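Local coordinates for CurG, CurH fusion protein (Moorea producens 3L, PDB 4MYY), which joins the CurG C-terminal and CurH N-terminal docking domains, whose association links these two modules of the curacin A polyketide synthase, at the interface of chains A and B. Sequence-based numbering; all coordinates share one arbitrary frame. Chains: chain A/B, CurG, CurH fusion protein.

Contact 1: the interface of chains A and B. Residues chain A 8, 11-12; chain B 69-70, 73-74.
As modelled, though A:Glu11 is poorly ordered and its exact pose uncertain, its carboxylate is approached by B:Lys73 from the oxygen end rather than over a face: CE of the lysine lies 3.4 Å from OE1 of A:Glu11, with OE2 somewhat farther. The side-chain nitrogen NZ of B:Lys73 is 4.0 Å from OE1 of A:Glu11, too long for a salt bridge, but the opposite charges, if both groups are ionised, would probably attract. This is a helix-to-helix patch of a class 2 docking domain complex, pairing CurG helix 6-13 of chain A with CurH helix 64-82 of chain B between two copies of an engineered fusion. The lysine bends at chi2 (-80°), which carries its chain past A:Leu8 towards the glutamate. CD1 of A:Leu8 presses on CB of B:Lys73 at 3.5 Å, a tight fit, while CD2 rests against the backbone at B:Lys74. With an alanine in place of B:Lys73 the CB contact would remain, but the A:Glu11 carboxylate would probably lose its nearby positive charge and A:Leu8 CD1 the cover of the lysine methylenes. B:Leu70 reaches between two CurG side chains, its CD1 lying 3.7 Å from CG of A:Leu8 and 4.0 Å from CG1 of A:Ile12. A:Ile12 crosses B:Leu70 at about a right angle, and its CD1 meets the methyl CB of B:Ala69 at 3.9 Å.

Contact 2: the interface of chains A and B. Residues chain A 24, 65, 68-69; chain B 24, 64-65, 68, 72.
No polar bond crosses among the residues of this patch, and the backbone carbonyl O of A:Ala68 has CD2 of B:Leu72 as its nearest neighbour from chain B, at 3.7 Å, a packing contact. The patch is a hydrophobic helix-helix interface in which CurH helices 64-82 of the two chains meet near the two-fold axis, flanked by CurG helices. At the centre the methyls of A:Ala68 and B:Ala68 meet at an angle, CB to CB 3.6 Å, and these small side chains are likely to let the two helices come close together. On one flank CD1 of A:Ile24 pushes against CD1 of B:Leu65 at 3.4 Å, tighter than an ordinary methyl contact, as the two side chains meet at a slant. The ethyl arm of A:Ile24 has CG1 anti to the carbonyl carbon (chi1 -71°) and continues nearly extended through chi2 (159°), which projects CD1 towards that leucine. The same arm is crossed at about a right angle by B:Leu72, whose CD1 touches CG1 of A:Ile24 at 3.9 Å; the two methyls of B:Leu72 thus divide between the CurG isoleucine and the CurH backbone of chain A. On the other flank the twin pair is looser, CD1 of A:Leu65 standing 3.8 Å from CD1 of B:Ile24. The leucines are not used equally: A:Leu65 has 48 Å² hidden by the partner chain and B:Leu65 19 Å², a departure from exact symmetry at the level of side chains. CD1 of B:Leu65 also comes to 4.1 Å from CA of A:Leu65, so it lies against the opposite helix backbone. In the fold, the site occupies the first turns of both 64-82 helices, with the longer CurG helices, 17-33 in chain A and 17-32 in chain B, placed at its sides.

Contact 1: the interface of chains A and B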
loop_
_atom_site.group_PDB
_atom_site.type_symbol
_atom_site.label_atom_id
_atom_site.label_comp_id
_atom_site.label_asym_id
_atom_site.label_seq_id
_atom_site.Cartn_x
_atom_site.Cartn_y
_atom_site.Cartn_z
ATOM N N LEU A 8 -8.561 6.521 -9.831
ATOM C CA LEU A 8 -7.629 6.396 -8.716
ATOM C C LEU A 8 -6.406 7.293 -8.901
ATOM O O LEU A 8 -6.020 8.025 -7.985
ATOM C CB LEU A 8 -7.235 4.936 -8.533
ATOM C CG LEU A 8 -6.421 4.585 -7.298
ATOM C CD1 LEU A 8 -7.003 5.225 -6.036
ATOM C CD2 LEU A 8 -6.345 3.069 -7.173
ATOM N N GLU A 11 -7.510 10.941 -8.346
ATOM C CA GLU A 11 -7.720 11.293 -6.956
ATOM C C GLU A 11 -6.380 11.639 -6.298
ATOM O O GLU A 11 -6.274 12.627 -5.579
ATOM C CB GLU A 11 -8.422 10.138 -6.231
ATOM C CG GLU A 11 -8.616 10.337 -4.738
ATOM C CD GLU A 11 -9.036 9.058 -4.018
ATOM O OE1 GLU A 11 -8.976 9.048 -2.768
ATOM O OE2 GLU A 11 -9.417 8.066 -4.690
ATOM N N ILE A 12 -5.371 10.813 -6.565
ATOM C CA ILE A 12 -4.045 11.023 -6.013
ATOM C C ILE A 12 -3.405 12.286 -6.604
ATOM O O ILE A 12 -2.790 13.068 -5.857
ATOM C CB ILE A 12 -3.150 9.780 -6.270
ATOM C CG1 ILE A 12 -3.703 8.558 -5.528
ATOM C CG2 ILE A 12 -1.713 10.036 -5.860
ATOM C CD1 ILE A 12 -3.816 8.699 -4.018
ATOM N N ALA B 69 0.594 6.638 -1.391
ATOM C CA ALA B 69 -0.844 6.666 -1.207
ATOM C C ALA B 69 -1.572 5.925 -2.318
ATOM O O ALA B 69 -2.586 5.255 -2.035
ATOM C CB ALA B 69 -1.366 8.088 -1.040
ATOM N N LEU B 70 -1.063 6.027 -3.555
ATOM C CA LEU B 70 -1.645 5.320 -4.714
ATOM C C LEU B 70 -1.550 3.803 -4.528
ATOM O O LEU B 70 -2.537 3.084 -4.736
ATOM C CB LEU B 70 -0.916 5.743 -5.993
ATOM C CG LEU B 70 -1.329 4.987 -7.249
ATOM C CD1 LEU B 70 -2.785 5.301 -7.582
ATOM C CD2 LEU B 70 -0.381 5.404 -8.371
ATOM N N LYS B 73 -4.061 2.728 -1.766
ATOM C CA LYS B 73 -5.428 2.733 -2.297
ATOM C C LYS B 73 -5.720 1.565 -3.207
ATOM O O LYS B 73 -6.789 0.971 -3.146
ATOM C CB LYS B 73 -5.700 4.024 -3.046
ATOM C CG LYS B 73 -6.411 5.018 -2.195
ATOM C CD LYS B 73 -7.877 4.637 -2.184
ATOM C CE LYS B 73 -8.720 5.797 -1.730
ATOM N NZ LYS B 73 -10.138 5.363 -1.714
ATOM N N LYS B 74 -4.779 1.261 -4.082
ATOM C CA LYS B 74 -4.920 0.150 -4.979
ATOM C C LYS B 74 -5.030 -1.187 -4.243
ATOM O O LYS B 74 -5.893 -2.005 -4.561
ATOM C CB LYS B 74 -3.752 0.122 -5.954
ATOM C CG LYS B 74 -3.718 -1.112 -6.816
ATOM C CD LYS B 74 -4.932 -1.225 -7.737
ATOM C CE LYS B 74 -4.931 -2.586 -8.432
ATOM N NZ LYS B 74 -6.121 -2.753 -9.315
#

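Contact 2: the interface of chains A and B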
loop_
_atom_site.group_PDB
_atom_site.type_symbol
_atom_site.label_atom_id
_atom_site.label_comp_id
_atom_site.label_asym_id
_atom_site.label_seq_id
_atom_site.Cartn_x
_atom_site.Cartn_y
_atom_site.Cartn_z
ATOM N N ILE A 24 -3.535 8.073 4.330
ATOM C CA ILE A 24 -2.538 7.074 4.841
ATOM C C ILE A 24 -2.867 6.697 6.293
ATOM O O ILE A 24 -2.901 5.517 6.635
ATOM C CB ILE A 24 -1.101 7.605 4.731
ATOM C CG1 ILE A 24 -0.679 7.642 3.264
ATOM C CG2 ILE A 24 -0.109 6.708 5.511
ATOM C CD1 ILE A 24 0.474 8.592 2.973
ATOM N N LEU A 65 5.591 9.010 5.332
ATOM C CA LEU A 65 6.118 7.968 4.435
ATOM C C LEU A 65 6.341 6.653 5.170
ATOM O O LEU A 65 6.154 5.587 4.597
ATOM C CB LEU A 65 7.403 8.441 3.773
ATOM C CG LEU A 65 7.897 7.601 2.601
ATOM C CD1 LEU A 65 6.923 7.640 1.423
ATOM C CD2 LEU A 65 9.250 8.159 2.146
ATOM N N ALA A 68 3.084 4.992 5.617
ATOM C CA ALA A 68 2.671 4.423 4.339
ATOM C C ALA A 68 3.381 3.091 4.066
ATOM O O ALA A 68 2.746 2.121 3.664
ATOM C CB ALA A 68 2.927 5.417 3.231
ATOM N N ALA A 69 4.682 3.036 4.339
ATOM C CA ALA A 69 5.425 1.801 4.120
ATOM C C ALA A 69 4.901 0.666 5.015
ATOM O O ALA A 69 4.745 -0.474 4.561
ATOM C CB ALA A 69 6.882 2.033 4.379
ATOM N N ILE B 24 8.444 1.043 -2.030
ATOM C CA ILE B 24 7.105 1.471 -2.471
ATOM C C ILE B 24 7.034 1.469 -4.015
ATOM O O ILE B 24 6.059 0.999 -4.609
ATOM C CB ILE B 24 6.722 2.851 -1.876
ATOM C CG1 ILE B 24 6.537 2.721 -0.349
ATOM C CG2 ILE B 24 5.473 3.419 -2.543
ATOM C CD1 ILE B 24 6.736 4.028 0.410
ATOM N N PRO B 64 6.929 11.160 -3.964
ATOM C CA PRO B 64 7.022 9.898 -3.215
ATOM C C PRO B 64 5.762 9.578 -2.393
ATOM O O PRO B 64 5.319 8.414 -2.343
ATOM C CB PRO B 64 8.198 10.164 -2.284
ATOM C CG PRO B 64 9.106 11.022 -3.125
ATOM C CD PRO B 64 8.169 11.950 -3.856
ATOM N N LEU B 65 5.179 10.588 -1.756
ATOM C CA LEU B 65 4.027 10.332 -0.909
ATOM C C LEU B 65 2.794 10.052 -1.758
ATOM O O LEU B 65 1.970 9.212 -1.372
ATOM C CB LEU B 65 3.734 11.505 0.029
ATOM C CG LEU B 65 2.861 11.163 1.238
ATOM C CD1 LEU B 65 3.455 10.115 2.183
ATOM C CD2 LEU B 65 2.617 12.448 2.001
ATOM N N ALA B 68 3.047 6.457 -2.683
ATOM C CA ALA B 68 2.768 5.578 -1.555
ATOM C C ALA B 68 1.261 5.478 -1.370
ATOM O O ALA B 68 0.717 4.363 -1.232
ATOM C CB ALA B 68 3.444 6.106 -0.288
ATOM N N LEU B 72 -1.342 2.200 -1.724
ATOM C CA LEU B 72 -2.193 1.757 -0.596
ATOM C C LEU B 72 -3.621 1.694 -1.057
ATOM O O LEU B 72 -4.309 0.735 -0.758
ATOM C CB LEU B 72 -2.137 2.726 0.571
ATOM C CG LEU B 72 -0.849 2.882 1.337
ATOM C CD1 LEU B 72 -1.109 3.851 2.484
ATOM C CD2 LEU B 72 -0.439 1.520 1.873
#

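Contact 1 and contact 2 have C-alpha centres about 10 Å apart and share helix 64-82 of chain B, whose consecutive residues B:Leu72 and B:Lys73 belong to different contacts. From chain A, contact 1 takes CurG helix 6-13, whereas contact 2 takes CurG helix 17-33 and CurH helix 64-82. One CurH helix therefore meets both CurG helices of the opposite chain and its own two-fold mate. Symmetry repeats this on the other side, which may couple CurG docking to CurH pairing in this dimer, although the linker is artificial, so the structure alone does not show whether unlinked partners pair identically.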